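Long-range contacts in geranylgeranyl pyrophosphate synthase (Corynebacterium glutamicum, PDB 3LK5), which probably joins an allylic diphosphate to isopentenyl diphosphate in isoprenoid biosynthesis, as a magnesium-dependent prenyltransferase of the FPP/GGPP synthase family: residues 31-36 with 156-161; 69-74 with 89-94; 83-88 with 167-172; 177-182 with 224-229. All coordinates share one frame; numbering follows the deposited sequence.

Contact 1 (31-36 with 156-161)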
loop_
_atom_site.group_PDB
_atom_site.type_symbol
_atom_site.label_atom_id
_atom_site.label_comp_id
_atom_site.label_asym_id
_atom_site.label_seq_id
_atom_site.Cartn_x
_atom_site.Cartn_y
_atom_site.Cartn_z
ATOM N N GLN A 31 -8.736 13.533 13.725
ATOM C CA GLN A 31 -10.049 13.627 13.117
ATOM C C GLN A 31 -10.292 12.522 12.080
ATOM O O GLN A 31 -11.387 11.926 12.011
ATOM C CB GLN A 31 -10.256 15.004 12.486
ATOM C CG GLN A 31 -10.123 16.076 13.552
ATOM C CD GLN A 31 -10.864 17.350 13.231
ATOM O OE1 GLN A 31 -10.697 18.351 13.939
ATOM N NE2 GLN A 31 -11.675 17.345 12.165
ATOM N N PHE A 32 -9.254 12.241 11.302
ATOM C CA PHE A 32 -9.395 11.230 10.246
ATOM C C PHE A 32 -9.600 9.842 10.866
ATOM O O PHE A 32 -10.490 9.076 10.444
ATOM C CB PHE A 32 -8.143 11.258 9.335
ATOM C CG PHE A 32 -8.194 10.209 8.233
ATOM C CD1 PHE A 32 -7.718 8.920 8.455
ATOM C CD2 PHE A 32 -8.748 10.527 6.995
ATOM C CE1 PHE A 32 -7.800 7.921 7.433
ATOM C CE2 PHE A 32 -8.830 9.554 5.944
ATOM C CZ PHE A 32 -8.347 8.254 6.162
ATOM N N LEU A 33 -8.746 9.499 11.833
ATOM C CA LEU A 33 -8.810 8.214 12.523
ATOM C C LEU A 33 -10.134 8.001 13.254
ATOM O O LEU A 33 -10.741 6.905 13.172
ATOM C CB LEU A 33 -7.614 8.015 13.450
ATOM C CG LEU A 33 -6.317 7.802 12.632
ATOM C CD1 LEU A 33 -5.055 8.052 13.527
ATOM C CD2 LEU A 33 -6.271 6.387 12.060
ATOM N N ASP A 34 -10.602 9.038 13.937
ATOM C CA ASP A 34 -11.932 8.985 14.558
ATOM C C ASP A 34 -13.007 8.617 13.547
ATOM O O ASP A 34 -13.905 7.825 13.853
ATOM C CB ASP A 34 -12.331 10.329 15.172
ATOM C CG ASP A 34 -11.553 10.667 16.444
ATOM O OD1 ASP A 34 -10.850 9.805 17.028
ATOM O OD2 ASP A 34 -11.682 11.838 16.877
ATOM N N ALA A 35 -12.929 9.197 12.358
ATOM C CA ALA A 35 -13.960 9.007 11.367
ATOM C C ALA A 35 -14.027 7.582 10.796
ATOM O O ALA A 35 -15.067 7.208 10.218
ATOM C CB ALA A 35 -13.828 10.018 10.241
ATOM N N GLN A 36 -12.948 6.813 10.930
ATOM C CA GLN A 36 -12.905 5.424 10.427
ATOM C C GLN A 36 -13.455 4.411 11.429
ATOM O O GLN A 36 -13.638 3.254 11.078
ATOM C CB GLN A 36 -11.460 4.992 10.102
ATOM C CG GLN A 36 -10.558 6.024 9.303
ATOM C CD GLN A 36 -11.216 6.611 8.054
ATOM O OE1 GLN A 36 -11.629 5.866 7.166
ATOM N NE2 GLN A 36 -11.362 7.974 8.005
ATOM N N LEU A 156 -1.362 2.948 4.067
ATOM C CA LEU A 156 -1.132 3.442 2.708
ATOM C C LEU A 156 -2.423 3.785 1.972
ATOM O O LEU A 156 -2.493 4.831 1.290
ATOM C CB LEU A 156 -0.230 2.455 1.915
ATOM C CG LEU A 156 0.172 2.853 0.492
ATOM C CD1 LEU A 156 0.929 4.221 0.466
ATOM C CD2 LEU A 156 1.102 1.732 -0.056
ATOM N N VAL A 157 -3.453 2.945 2.106
ATOM C CA VAL A 157 -4.753 3.269 1.511
ATOM C C VAL A 157 -5.385 4.500 2.178
ATOM O O VAL A 157 -5.989 5.329 1.502
ATOM C CB VAL A 157 -5.775 2.045 1.382
ATOM C CG1 VAL A 157 -5.143 0.902 0.567
ATOM C CG2 VAL A 157 -6.276 1.578 2.657
ATOM N N TRP A 158 -5.161 4.660 3.464
ATOM C CA TRP A 158 -5.722 5.843 4.139
ATOM C C TRP A 158 -4.965 7.141 3.794
ATOM O O TRP A 158 -5.559 8.214 3.841
ATOM C CB TRP A 158 -5.744 5.617 5.659
ATOM C CG TRP A 158 -6.901 4.701 6.029
ATOM C CD1 TRP A 158 -7.905 4.242 5.197
ATOM C CD2 TRP A 158 -7.189 4.195 7.332
ATOM N NE1 TRP A 158 -8.782 3.414 5.925
ATOM C CE2 TRP A 158 -8.361 3.406 7.235
ATOM C CE3 TRP A 158 -6.539 4.312 8.581
ATOM C CZ2 TRP A 158 -8.906 2.747 8.342
ATOM C CZ3 TRP A 158 -7.073 3.643 9.684
ATOM C CH2 TRP A 158 -8.248 2.879 9.554
ATOM N N ALA A 159 -3.665 7.040 3.510
ATOM C CA ALA A 159 -2.937 8.228 2.979
ATOM C C ALA A 159 -3.654 8.727 1.736
ATOM O O ALA A 159 -3.917 9.942 1.570
ATOM C CB ALA A 159 -1.462 7.907 2.656
ATOM N N GLU A 160 -3.972 7.790 0.828
ATOM C CA GLU A 160 -4.617 8.167 -0.427
ATOM C C GLU A 160 -5.991 8.740 -0.130
ATOM O O GLU A 160 -6.365 9.728 -0.726
ATOM C CB GLU A 160 -4.783 6.952 -1.393
ATOM C CG GLU A 160 -3.505 6.125 -1.476
ATOM C CD GLU A 160 -2.432 6.633 -2.481
ATOM O OE1 GLU A 160 -2.712 7.741 -3.117
ATOM O OE2 GLU A 160 -1.350 5.871 -2.638
ATOM N N ASP A 161 -6.781 8.058 0.715
ATOM C CA ASP A 161 -8.151 8.553 1.036
ATOM C C ASP A 161 -8.070 9.947 1.652
ATOM O O ASP A 161 -8.918 10.790 1.386
ATOM C CB ASP A 161 -8.815 7.643 2.070
ATOM C CG ASP A 161 -9.218 6.273 1.483
ATOM O OD1 ASP A 161 -9.328 6.113 0.246
ATOM O OD2 ASP A 161 -9.391 5.345 2.276
HETATM O O HOH W 1 -11.013 6.344 4.265
#

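Contact 2 (69-74 with 89-94)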
loop_
_atom_site.group_PDB
_atom_site.type_symbol
_atom_site.label_atom_id
_atom_site.label_comp_id
_atom_site.label_asym_id
_atom_site.label_seq_id
_atom_site.Cartn_x
_atom_site.Cartn_y
_atom_site.Cartn_z
ATOM N N TYR A 69 7.027 20.375 5.453
ATOM C CA TYR A 69 7.521 20.813 4.156
ATOM C C TYR A 69 6.420 21.025 3.138
ATOM O O TYR A 69 6.510 21.961 2.354
ATOM C CB TYR A 69 8.633 19.884 3.608
ATOM C CG TYR A 69 10.016 20.288 4.088
ATOM C CD1 TYR A 69 10.794 19.410 4.821
ATOM C CD2 TYR A 69 10.536 21.566 3.787
ATOM C CE1 TYR A 69 12.071 19.774 5.255
ATOM C CE2 TYR A 69 11.792 21.934 4.198
ATOM C CZ TYR A 69 12.562 21.029 4.920
ATOM O OH TYR A 69 13.833 21.395 5.322
ATOM N N ALA A 70 5.386 20.171 3.121
ATOM C CA ALA A 70 4.260 20.415 2.241
ATOM C C ALA A 70 3.600 21.778 2.553
ATOM O O ALA A 70 3.274 22.563 1.651
ATOM C CB ALA A 70 3.223 19.264 2.354
ATOM N N TRP A 71 3.392 22.037 3.844
ATOM C CA TRP A 71 2.827 23.306 4.271
ATOM C C TRP A 71 3.697 24.500 3.871
ATOM O O TRP A 71 3.194 25.491 3.380
ATOM C CB TRP A 71 2.578 23.264 5.794
ATOM C CG TRP A 71 2.012 24.538 6.401
ATOM C CD1 TRP A 71 2.586 25.271 7.415
ATOM C CD2 TRP A 71 0.766 25.182 6.097
ATOM N NE1 TRP A 71 1.795 26.348 7.723
ATOM C CE2 TRP A 71 0.669 26.316 6.945
ATOM C CE3 TRP A 71 -0.272 24.921 5.194
ATOM C CZ2 TRP A 71 -0.417 27.204 6.892
ATOM C CZ3 TRP A 71 -1.360 25.798 5.141
ATOM C CH2 TRP A 71 -1.417 26.932 5.998
ATOM N N ALA A 72 4.999 24.366 4.047
ATOM C CA ALA A 72 5.944 25.413 3.651
ATOM C C ALA A 72 5.907 25.646 2.158
ATOM O O ALA A 72 6.017 26.791 1.713
ATOM C CB ALA A 72 7.347 25.036 4.087
ATOM N N GLY A 73 5.800 24.575 1.376
ATOM C CA GLY A 73 5.653 24.726 -0.091
ATOM C C GLY A 73 4.402 25.476 -0.498
ATOM O O GLY A 73 4.418 26.338 -1.407
ATOM N N PHE A 74 3.306 25.169 0.181
ATOM C CA PHE A 74 2.040 25.893 -0.032
ATOM C C PHE A 74 2.214 27.378 0.295
ATOM O O PHE A 74 1.821 28.242 -0.497
ATOM C CB PHE A 74 0.928 25.268 0.833
ATOM C CG PHE A 74 -0.394 25.990 0.747
ATOM C CD1 PHE A 74 -1.263 25.754 -0.312
ATOM C CD2 PHE A 74 -0.759 26.910 1.741
ATOM C CE1 PHE A 74 -2.482 26.426 -0.411
ATOM C CE2 PHE A 74 -1.967 27.590 1.671
ATOM C CZ PHE A 74 -2.836 27.359 0.575
ATOM N N SER A 89 -8.580 21.627 4.163
ATOM C CA SER A 89 -8.251 20.675 3.057
ATOM C C SER A 89 -6.763 20.664 2.773
ATOM O O SER A 89 -6.176 19.610 2.515
ATOM C CB SER A 89 -9.020 21.033 1.781
ATOM O OG SER A 89 -10.432 21.035 2.019
ATOM N N VAL A 90 -6.159 21.848 2.776
ATOM C CA VAL A 90 -4.704 21.912 2.610
ATOM C C VAL A 90 -3.998 21.193 3.724
ATOM O O VAL A 90 -3.026 20.424 3.483
ATOM C CB VAL A 90 -4.223 23.394 2.513
ATOM C CG1 VAL A 90 -2.700 23.458 2.395
ATOM C CG2 VAL A 90 -4.916 24.081 1.336
ATOM N N LEU A 91 -4.464 21.418 4.961
ATOM C CA LEU A 91 -3.817 20.790 6.112
ATOM C C LEU A 91 -3.995 19.262 6.088
ATOM O O LEU A 91 -3.093 18.522 6.493
ATOM C CB LEU A 91 -4.409 21.339 7.441
ATOM C CG LEU A 91 -4.086 22.834 7.667
ATOM C CD1 LEU A 91 -4.861 23.359 8.924
ATOM C CD2 LEU A 91 -2.601 23.038 7.849
ATOM N N ASP A 92 -5.146 18.803 5.620
ATOM C CA ASP A 92 -5.357 17.349 5.509
ATOM C C ASP A 92 -4.478 16.735 4.443
ATOM O O ASP A 92 -3.930 15.624 4.647
ATOM C CB ASP A 92 -6.815 17.056 5.185
ATOM C CG ASP A 92 -7.703 17.106 6.429
ATOM O OD1 ASP A 92 -7.230 17.072 7.574
ATOM O OD2 ASP A 92 -8.903 17.212 6.259
ATOM N N ALA A 93 -4.328 17.457 3.315
ATOM C CA ALA A 93 -3.364 16.991 2.279
ATOM C C ALA A 93 -1.965 16.877 2.832
ATOM O O ALA A 93 -1.291 15.861 2.607
ATOM C CB ALA A 93 -3.387 17.909 1.022
ATOM N N ALA A 94 -1.503 17.922 3.552
ATOM C CA ALA A 94 -0.206 17.838 4.194
ATOM C C ALA A 94 -0.069 16.685 5.178
ATOM O O ALA A 94 0.936 15.952 5.169
ATOM C CB ALA A 94 0.150 19.233 4.888
#

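Contact 3 (83-88 with 167-172)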
loop_
_atom_site.group_PDB
_atom_site.type_symbol
_atom_site.label_atom_id
_atom_site.label_comp_id
_atom_site.label_asym_id
_atom_site.label_seq_id
_atom_site.Cartn_x
_atom_site.Cartn_y
_atom_site.Cartn_z
ATOM N N SER A 83 -4.984 31.661 -1.639
ATOM C CA SER A 83 -5.447 30.479 -2.357
ATOM C C SER A 83 -6.942 30.350 -2.059
ATOM O O SER A 83 -7.381 30.726 -0.972
ATOM C CB SER A 83 -4.681 29.247 -1.866
ATOM O OG SER A 83 -5.405 28.047 -2.066
ATOM N N SER A 84 -7.717 29.842 -3.018
ATOM C CA SER A 84 -9.159 29.626 -2.814
ATOM C C SER A 84 -9.522 28.269 -2.179
ATOM O O SER A 84 -10.706 27.978 -1.948
ATOM C CB SER A 84 -9.936 29.817 -4.128
ATOM O OG SER A 84 -9.516 28.886 -5.110
ATOM N N GLU A 85 -8.520 27.441 -1.900
ATOM C CA GLU A 85 -8.762 26.150 -1.246
ATOM C C GLU A 85 -9.055 26.371 0.228
ATOM O O GLU A 85 -8.481 27.272 0.848
ATOM C CB GLU A 85 -7.530 25.248 -1.385
ATOM C CG GLU A 85 -7.198 24.882 -2.820
ATOM C CD GLU A 85 -8.324 24.178 -3.558
ATOM O OE1 GLU A 85 -9.024 23.306 -2.974
ATOM O OE2 GLU A 85 -8.485 24.442 -4.776
ATOM N N LYS A 86 -9.901 25.527 0.805
ATOM C CA LYS A 86 -10.151 25.555 2.253
ATOM C C LYS A 86 -8.890 25.208 3.006
ATOM O O LYS A 86 -8.190 24.240 2.662
ATOM C CB LYS A 86 -11.273 24.562 2.667
ATOM C CG LYS A 86 -12.637 24.859 2.030
ATOM C CD LYS A 86 -13.747 23.905 2.524
ATOM C CE LYS A 86 -13.598 22.479 1.925
ATOM N NZ LYS A 86 -14.645 21.521 2.467
ATOM N N LEU A 87 -8.643 25.930 4.093
ATOM C CA LEU A 87 -7.450 25.687 4.895
ATOM C C LEU A 87 -7.391 24.248 5.436
ATOM O O LEU A 87 -6.349 23.612 5.445
ATOM C CB LEU A 87 -7.439 26.667 6.063
ATOM C CG LEU A 87 -6.417 26.442 7.164
ATOM C CD1 LEU A 87 -4.980 26.552 6.624
ATOM C CD2 LEU A 87 -6.679 27.512 8.230
ATOM N N GLU A 88 -8.531 23.764 5.917
ATOM C CA GLU A 88 -8.623 22.423 6.461
ATOM C C GLU A 88 -8.206 21.373 5.411
ATOM O O GLU A 88 -7.611 20.318 5.746
ATOM C CB GLU A 88 -10.092 22.166 6.856
ATOM C CG GLU A 88 -10.634 23.128 7.922
ATOM C CD GLU A 88 -10.944 24.591 7.436
ATOM O OE1 GLU A 88 -10.971 24.935 6.231
ATOM O OE2 GLU A 88 -11.209 25.416 8.349
ATOM N N GLY A 167 -11.223 17.451 0.558
ATOM C CA GLY A 167 -12.047 18.601 0.184
ATOM C C GLY A 167 -11.296 19.586 -0.697
ATOM O O GLY A 167 -11.853 20.623 -1.032
ATOM N N LEU A 168 -10.034 19.289 -1.072
ATOM C CA LEU A 168 -9.368 20.037 -2.166
ATOM C C LEU A 168 -10.269 19.994 -3.406
ATOM O O LEU A 168 -10.913 18.965 -3.672
ATOM C CB LEU A 168 -8.004 19.411 -2.520
ATOM C CG LEU A 168 -6.866 19.645 -1.499
ATOM C CD1 LEU A 168 -5.587 18.964 -1.982
ATOM C CD2 LEU A 168 -6.623 21.160 -1.315
ATOM N N SER A 169 -10.308 21.094 -4.142
ATOM C CA SER A 169 -11.054 21.190 -5.390
ATOM C C SER A 169 -10.518 20.172 -6.406
ATOM O O SER A 169 -9.367 19.721 -6.302
ATOM C CB SER A 169 -10.923 22.601 -5.966
ATOM O OG SER A 169 -9.590 22.857 -6.414
ATOM N N ALA A 170 -11.354 19.822 -7.385
ATOM C CA ALA A 170 -10.907 18.977 -8.508
ATOM C C ALA A 170 -9.642 19.515 -9.140
ATOM O O ALA A 170 -8.760 18.744 -9.517
ATOM C CB ALA A 170 -11.978 18.905 -9.554
ATOM N N GLU A 171 -9.574 20.848 -9.332
ATOM C CA GLU A 171 -8.412 21.464 -9.972
ATOM C C GLU A 171 -7.145 21.273 -9.129
ATOM O O GLU A 171 -6.071 20.908 -9.660
ATOM C CB GLU A 171 -8.671 22.962 -10.223
ATOM C CG GLU A 171 -9.802 23.231 -11.234
ATOM C CD GLU A 171 -11.266 22.975 -10.725
ATOM O OE1 GLU A 171 -11.558 22.696 -9.520
ATOM O OE2 GLU A 171 -12.168 23.079 -11.592
ATOM N N ALA A 172 -7.270 21.516 -7.827
ATOM C CA ALA A 172 -6.143 21.326 -6.901
ATOM C C ALA A 172 -5.706 19.856 -6.880
ATOM O O ALA A 172 -4.505 19.567 -6.946
ATOM C CB ALA A 172 -6.524 21.796 -5.465
HETATM O O HOH W 2 -10.662 23.292 -0.839
#

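Contact 4 (177-182 with 224-229)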
loop_
_atom_site.group_PDB
_atom_site.type_symbol
_atom_site.label_atom_id
_atom_site.label_comp_id
_atom_site.label_asym_id
_atom_site.label_seq_id
_atom_site.Cartn_x
_atom_site.Cartn_y
_atom_site.Cartn_z
ATOM N N ARG A 177 -0.957 15.743 -8.939
ATOM C CA ARG A 177 -0.562 14.435 -9.514
ATOM C C ARG A 177 0.958 14.264 -9.651
ATOM O O ARG A 177 1.518 13.260 -9.191
ATOM C CB ARG A 177 -1.247 14.184 -10.874
ATOM C CG ARG A 177 -2.785 13.950 -10.848
ATOM C CD ARG A 177 -3.137 12.795 -9.922
ATOM N NE ARG A 177 -2.394 11.554 -10.248
ATOM C CZ ARG A 177 -2.095 10.641 -9.330
ATOM N NH1 ARG A 177 -2.440 10.861 -8.047
ATOM N NH2 ARG A 177 -1.421 9.537 -9.681
ATOM N N ASP A 178 1.644 15.253 -10.254
ATOM C CA ASP A 178 3.084 15.076 -10.541
ATOM C C ASP A 178 3.871 14.805 -9.253
ATOM O O ASP A 178 4.685 13.863 -9.184
ATOM C CB ASP A 178 3.683 16.283 -11.298
ATOM C CG ASP A 178 3.190 16.381 -12.748
ATOM O OD1 ASP A 178 2.675 15.381 -13.290
ATOM O OD2 ASP A 178 3.328 17.456 -13.383
ATOM N N ALA A 179 3.641 15.620 -8.225
ATOM C CA ALA A 179 4.372 15.447 -6.993
ATOM C C ALA A 179 3.990 14.160 -6.292
ATOM O O ALA A 179 4.855 13.455 -5.768
ATOM C CB ALA A 179 4.133 16.652 -6.025
ATOM N N TRP A 180 2.689 13.863 -6.253
ATOM C CA TRP A 180 2.235 12.690 -5.499
ATOM C C TRP A 180 2.581 11.383 -6.217
ATOM O O TRP A 180 3.016 10.394 -5.556
ATOM C CB TRP A 180 0.704 12.778 -5.336
ATOM C CG TRP A 180 0.067 11.752 -4.403
ATOM C CD1 TRP A 180 -0.584 10.610 -4.768
ATOM C CD2 TRP A 180 -0.073 11.864 -2.981
ATOM N NE1 TRP A 180 -1.105 9.979 -3.648
ATOM C CE2 TRP A 180 -0.786 10.723 -2.539
ATOM C CE3 TRP A 180 0.339 12.835 -2.037
ATOM C CZ2 TRP A 180 -1.126 10.507 -1.173
ATOM C CZ3 TRP A 180 0.003 12.644 -0.671
ATOM C CH2 TRP A 180 -0.715 11.478 -0.258
ATOM N N ARG A 181 2.399 11.362 -7.541
ATOM C CA ARG A 181 2.821 10.180 -8.336
ATOM C C ARG A 181 4.359 9.994 -8.180
ATOM O O ARG A 181 4.826 8.886 -7.875
ATOM C CB ARG A 181 2.463 10.373 -9.817
ATOM C CG ARG A 181 2.827 9.164 -10.745
ATOM C CD ARG A 181 2.878 9.639 -12.261
ATOM N NE ARG A 181 1.644 10.359 -12.567
ATOM C CZ ARG A 181 1.609 11.628 -12.961
ATOM N NH1 ARG A 181 2.739 12.323 -13.187
ATOM N NH2 ARG A 181 0.452 12.174 -13.169
ATOM N N GLY A 182 5.108 11.095 -8.334
ATOM C CA GLY A 182 6.606 11.022 -8.228
ATOM C C GLY A 182 7.028 10.495 -6.864
ATOM O O GLY A 182 7.768 9.511 -6.767
ATOM N N PRO A 224 7.381 16.670 -0.893
ATOM C CA PRO A 224 6.398 17.399 -0.058
ATOM C C PRO A 224 6.344 18.886 -0.454
ATOM O O PRO A 224 5.271 19.431 -0.556
ATOM C CB PRO A 224 6.949 17.193 1.375
ATOM C CG PRO A 224 7.488 15.735 1.288
ATOM C CD PRO A 224 8.248 15.795 -0.069
ATOM N N LEU A 225 7.493 19.538 -0.672
ATOM C CA LEU A 225 7.472 20.965 -1.101
ATOM C C LEU A 225 6.707 21.116 -2.401
ATOM O O LEU A 225 5.891 22.023 -2.556
ATOM C CB LEU A 225 8.900 21.511 -1.364
ATOM C CG LEU A 225 9.612 21.844 -0.027
ATOM C CD1 LEU A 225 11.154 21.951 -0.239
ATOM C CD2 LEU A 225 9.054 23.097 0.664
ATOM N N HIS A 226 7.031 20.233 -3.348
ATOM C CA HIS A 226 6.365 20.213 -4.649
ATOM C C HIS A 226 4.849 20.064 -4.475
ATOM O O HIS A 226 4.068 20.807 -5.071
ATOM C CB HIS A 226 6.965 19.066 -5.511
ATOM C CG HIS A 226 6.501 19.066 -6.934
ATOM N ND1 HIS A 226 6.872 18.089 -7.840
ATOM C CD2 HIS A 226 5.650 19.890 -7.592
ATOM C CE1 HIS A 226 6.266 18.320 -8.998
ATOM N NE2 HIS A 226 5.529 19.409 -8.873
ATOM N N LEU A 227 4.439 19.114 -3.631
ATOM C CA LEU A 227 3.004 18.888 -3.402
ATOM C C LEU A 227 2.294 20.161 -2.882
ATOM O O LEU A 227 1.247 20.585 -3.418
ATOM C CB LEU A 227 2.853 17.715 -2.409
ATOM C CG LEU A 227 1.434 17.405 -1.933
ATOM C CD1 LEU A 227 0.611 16.984 -3.204
ATOM C CD2 LEU A 227 1.431 16.302 -0.826
ATOM N N GLY A 228 2.855 20.746 -1.828
ATOM C CA GLY A 228 2.278 21.970 -1.244
ATOM C C GLY A 228 2.238 23.100 -2.255
ATOM O O GLY A 228 1.214 23.795 -2.390
ATOM N N ALA A 229 3.336 23.284 -2.991
ATOM C CA ALA A 229 3.358 24.336 -4.025
ATOM C C ALA A 229 2.349 24.115 -5.145
ATOM O O ALA A 229 1.713 25.082 -5.606
ATOM C CB ALA A 229 4.807 24.563 -4.595
#

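Contact 1 (31-36 with 156-161)
Helix segments 31-36 and 156-161 cross steeply, at 110° between their N-to-C directions, with their axes 11.9 Å apart, so large side chains must bridge the gap. The Trp158 indole does most of this. With CG anti to its backbone N (chi1 178°), Phe32 brings CE1 against Trp158 CB and CG. Edge-to-face and offset, the Phe32 ring and the five-membered ring of Trp158 have centroids 5.3 Å apart and planes at 69°. Over the same face, but at the benzo end, the Gln36 chain bends at chi2 and sets CG 3.9 Å from the centroid of the six-membered ring of Trp158, a CH-pi contact. Leu33 comes in across the indole, CD2 lying 3.7 Å from Trp158 CZ3. The Gln36 amide folds back: NE2 sits above the centre of the Phe32 ring and donates to Phe32 O at 2.8 Å, from above the carbonyl plane. The amide oxygen, Gln36 OE1, meets a water that donates to it (3.0 Å) and to Asp161 OD2 (2.8 Å). Trp158 NE1 bonds Thr185 of the second subunit, while Asp161 OD1 forms salt bridges with Arg177 and Arg184 of that subunit. The contact thus joins an aromatic, apolar centre to a polar margin with one bridging water at the dimer interface, where two arginines would help keep Asp161 ionised.

Contact 2 (69-74 with 89-94)
Ser89 begins its segment without touching 69-74; its OG is hydrogen-bonded to Ser166 O. Val90, next in line, reaches straight into the neighbouring helix. Its CG1 is anti to the backbone N (chi1 178°) and sits over the centre of the Phe74 ring, 3.8 Å from the ring centroid and 12° off the normal, a well-centred CH-pi contact. The same CG1 also lies at the edge of the Trp71 indole, in its plane, 3.8 Å from Trp71 CZ3. The second branch, CG2, touches the far end of the phenyl ring, 3.8 Å from Phe74 CE1. Leu91 runs side by side with Trp71, both pointing the same way, and lays CD2 over the indole face, 4.2 Å from the centroid of the six-membered ring. Trp71 therefore meets one branched residue at its edge and the next on a face, while Phe21 stacks on its ring. Asp92 forms a salt bridge with Arg28, and Ala93 touches Ile231 of helix 205-231. At Ala94 the backbones come closest: its CA is 5.5 Å from that of Ala70, and the two CB atoms touch at 4.0 Å. Alanines meet at this end and rings at the other, consistent with the 139° between the helix directions. Helices 65-78 and 87-111 follow each other in the chain and form a helical hairpin whose arms run roughly antiparallel in the all-helical prenyl synthase fold; helix 87-111 carries the magnesium ligand Asp108 near its C-terminal end.

Contact 3 (83-88 with 167-172)
Two hydrogen bonds tie the Glu85 carboxylate to Ser169, in the turn before helix 170-199. Ser169 N donates to Glu85 OE1 at 2.8 Å and nearly straight, at 170°, and Ser169 OG donates to Glu85 OE2 at 2.5 Å; both oxygens use their syn lone pairs. In Glu85, CG lies anti to the carbonyl carbon (chi1 -63°) and the chain bends at chi2 (-58°), presenting both oxygens to the one serine. Ser169 OG also accepts from Ala172 N at 3.0 Å, the capping bond of an N-cap serine, so the glutamate holds the N-cap residue of helix 170-199. On the other side, Ser83 OG accepts from Glu85 N in an ST turn, ahead of Lys86, the N-cap residue of helix 87-111. Water mediates next: one molecule donates to Glu85 OE1 (2.7 Å) and to Gly167 O (2.9 Å) and accepts from Lys86 N, giving OE1 a second grip. Carbon atoms pack against the carboxylate by van der Waals contact, with Ala172 CB 3.4 Å from Glu85 OE2 and Leu168 CD2 3.6 Å from Glu85 OE1. Lys86, bent at chi3, passes its CE beside Gly167 O, and the nearby N-terminus of helix 170-199 would probably stabilise the negative charge of Glu85.

Contact 4 (177-182 with 224-229)
Asp178 OD1 has one grip within the two segments: Arg181 NH1, 3.1 Å away, donates to its anti lone pair in a salt bridge along the same helix. Across the contact the helices run nearly antiparallel, 154° between directions, with axes 8.3 Å apart; the small Ala179, whose CA is 5.2 Å from Leu227 CA, is consistent with this closeness. Its CB lies over the His226 ring, 3.7 Å from the centroid and 20° off the normal, a CH-pi contact; the same methyl packs 3.4 Å from Leu227 N. His226 reaches it with CG anti to the backbone N (chi1 -172°), and its ND1 is bonded to Arg223. Asp178 CB comes to 4.0 Å from His226 CE1. On the other flank Leu227 lies alongside Trp180 and brings CD2 to the indole edge, in plane, 3.8 Å from Trp180 CE3, while Trp180 NE1 is hydrogen-bonded to Glu160. Helices 170-199 and 205-231, consecutive in the chain, pair here within the helical bundle of the prenyl synthase fold. Cohesion across the pair is apolar and CH-pi, while the Asp178-Arg181 salt bridge lies within helix 170-199 and Arg177 and Arg181 also pair with acids of the second subunit.

How the contacts relate
Contacts 2 and 4 are the closest neighbours, their centres about 10 Å apart, and they touch directly: Phe74 CB and Ala70 CB of contact 2 each lie 3.6 Å from a carbonyl of 224-229, Gly228 O and Pro224 O respectively. Contacts 2 and 3, with centres about 11 Å apart, share helix 87-111, and Leu87 CD1 packs 3.6 Å from Trp71 CH2. Contact 1 meets contact 4 through the pair Glu160 OE1 and Trp180 NE1, at 2.8 Å, and both touch the second subunit. All four contacts lie away from the magnesium ligands Asp108, Asp112 and Asp194, although helices 87-111 and 170-199 carry Asp108 and Asp194.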